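Local coordinates for protein acetolactate synthase, small subunit (Thermotoga maritima, PDB 2FGC) that is a two-domain, ACT-type small subunit that assembles as a dimer, at residues Lys158-Ile163 with Ile174-Ile179. Numbering follows the deposited sequence.
Sequences KVEAFI and IARTGI
Glu160 OE2 is gripped by both terminal nitrogens of Arg176, with NH1 at 3.2 Å and NH2 at 3.3 Å. This salt bridge is end-on, the single oxygen lying close to the guanidinium plane. NH2 meets the anti lone pair, whereas NH1 approaches from the anti side but out of the carboxylate plane; the two flat groups are turned 66° against each other. With two N-H groups converging on one atom, neither bond is straight (144° for NH2, 151° for NH1). Bends at chi2 and chi3 bring the arginine head to the helix, where Glu160 CG also packs 3.4 Å from NH2.

One face of the guanidinium is covered by the methyl CD1 of Ile163, 3.9 Å from NE. That nitrogen is buried with no hydrogen-bond partner, while weak, long ion pairs of NH1 with Glu114 and with Glu64 of the second subunit probably steady the charge. Nearer the strand's start the contact turns apolar: Ile163 CG2, anti to the backbone N, meets Ile174 CD1 tip to tip at 4.0 Å.

The axes of segments 158-163 and 174-176 run antiparallel, 12.2 Å apart at closest approach. Helix 156-165, the second of this ferredoxin-like βαββαβ domain, packs on its last strand, 171-183, outermost in this chain's sheet, and on adjacent strand 110-121. Ala175 and Thr177 pack on Met182 and Val180 of the second subunit, at the dimer interface.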
loop_
_atom_site.group_PDB
_atom_site.type_symbol
_atom_site.label_atom_id
_atom_site.label_comp_id
_atom_site.label_asym_id
_atom_site.label_seq_id
_atom_site.Cartn_x
_atom_site.Cartn_y
_atom_site.Cartn_z
ATOM N N LYS A 158 12.177 0.785 -9.590
ATOM C CA LYS A 158 11.579 0.515 -10.904
ATOM C C LYS A 158 10.359 1.447 -11.081
ATOM O O LYS A 158 10.166 2.071 -12.139
ATOM C CB LYS A 158 11.207 -0.950 -11.037
ATOM C CG LYS A 158 10.351 -1.272 -12.301
ATOM C CD LYS A 158 10.177 -2.772 -12.513
ATOM C CE LYS A 158 8.868 -3.118 -13.211
ATOM N NZ LYS A 158 8.793 -4.545 -13.674
ATOM N N VAL A 159 9.573 1.556 -10.018
ATOM C CA VAL A 159 8.398 2.391 -9.975
ATOM C C VAL A 159 8.786 3.844 -10.227
ATOM O O VAL A 159 8.141 4.521 -11.022
ATOM C CB VAL A 159 7.589 2.181 -8.657
ATOM C CG1 VAL A 159 6.362 3.084 -8.631
ATOM C CG2 VAL A 159 7.083 0.735 -8.579
ATOM N N GLU A 160 9.853 4.322 -9.595
ATOM C CA GLU A 160 10.231 5.705 -9.754
ATOM C C GLU A 160 10.842 5.994 -11.110
ATOM O O GLU A 160 10.521 7.001 -11.759
ATOM C CB GLU A 160 11.152 6.137 -8.617
ATOM C CG GLU A 160 10.333 6.773 -7.510
ATOM C CD GLU A 160 11.004 6.723 -6.150
ATOM O OE1 GLU A 160 12.236 6.481 -6.097
ATOM O OE2 GLU A 160 10.290 6.926 -5.130
ATOM N N ALA A 161 11.708 5.097 -11.557
ATOM C CA ALA A 161 12.269 5.199 -12.905
ATOM C C ALA A 161 11.121 5.298 -13.924
ATOM O O ALA A 161 11.161 6.095 -14.864
ATOM C CB ALA A 161 13.172 4.021 -13.195
ATOM N N PHE A 162 10.080 4.513 -13.722
ATOM C CA PHE A 162 8.938 4.541 -14.634
ATOM C C PHE A 162 8.219 5.919 -14.631
ATOM O O PHE A 162 8.038 6.553 -15.683
ATOM C CB PHE A 162 7.940 3.411 -14.305
ATOM C CG PHE A 162 6.724 3.466 -15.170
ATOM C CD1 PHE A 162 6.764 2.960 -16.469
ATOM C CD2 PHE A 162 5.589 4.108 -14.747
ATOM C CE1 PHE A 162 5.645 3.020 -17.329
ATOM C CE2 PHE A 162 4.447 4.203 -15.617
ATOM C CZ PHE A 162 4.498 3.635 -16.922
ATOM N N ILE A 163 7.818 6.371 -13.441
ATOM C CA ILE A 163 7.240 7.686 -13.218
ATOM C C ILE A 163 8.048 8.825 -13.784
ATOM O O ILE A 163 7.491 9.747 -14.375
ATOM C CB ILE A 163 6.983 7.893 -11.723
ATOM C CG1 ILE A 163 5.736 7.100 -11.328
ATOM C CG2 ILE A 163 6.850 9.410 -11.363
ATOM C CD1 ILE A 163 5.612 6.824 -9.738
ATOM N N ILE A 174 -1.219 10.460 -9.283
ATOM C CA ILE A 174 -0.403 9.320 -8.881
ATOM C C ILE A 174 -0.846 8.936 -7.503
ATOM O O ILE A 174 -0.921 9.823 -6.600
ATOM C CB ILE A 174 1.089 9.616 -8.831
ATOM C CG1 ILE A 174 1.619 9.909 -10.230
ATOM C CG2 ILE A 174 1.849 8.410 -8.230
ATOM C CD1 ILE A 174 3.103 10.387 -10.247
ATOM N N ALA A 175 -1.163 7.641 -7.335
ATOM C CA ALA A 175 -1.546 7.074 -6.013
ATOM C C ALA A 175 -0.718 5.835 -5.808
ATOM O O ALA A 175 -0.757 4.914 -6.609
ATOM C CB ALA A 175 -3.064 6.754 -5.933
ATOM N N ARG A 176 -0.039 5.798 -4.674
ATOM C CA ARG A 176 1.083 4.919 -4.429
ATOM C C ARG A 176 0.894 4.259 -3.078
ATOM O O ARG A 176 0.378 4.869 -2.153
ATOM C CB ARG A 176 2.347 5.751 -4.353
ATOM C CG ARG A 176 3.105 5.892 -5.614
ATOM C CD ARG A 176 4.556 5.746 -5.296
ATOM N NE ARG A 176 5.363 6.820 -5.835
ATOM C CZ ARG A 176 6.686 6.827 -5.793
ATOM N NH1 ARG A 176 7.332 5.821 -5.236
ATOM N NH2 ARG A 176 7.361 7.837 -6.303
ATOM N N THR A 177 1.328 3.017 -2.960
ATOM C CA THR A 177 1.348 2.332 -1.671
ATOM C C THR A 177 2.747 2.628 -1.122
ATOM O O THR A 177 3.634 3.090 -1.856
ATOM C CB THR A 177 1.147 0.833 -1.912
ATOM O OG1 THR A 177 2.347 0.271 -2.498
ATOM C CG2 THR A 177 -0.038 0.600 -2.878
ATOM N N GLY A 178 3.016 2.379 0.139
ATOM C CA GLY A 178 4.447 2.349 0.463
ATOM C C GLY A 178 5.118 1.036 0.058
ATOM O O GLY A 178 4.624 0.281 -0.782
ATOM N N ILE A 179 6.229 0.726 0.696
ATOM C CA ILE A 179 6.896 -0.533 0.466
ATOM C C ILE A 179 6.252 -1.649 1.309
ATOM O O ILE A 179 6.037 -1.473 2.526
ATOM C CB ILE A 179 8.348 -0.381 0.907
ATOM C CG1 ILE A 179 9.015 0.809 0.199
ATOM C CG2 ILE A 179 9.112 -1.687 0.769
ATOM C CD1 ILE A 179 9.274 0.585 -1.285
#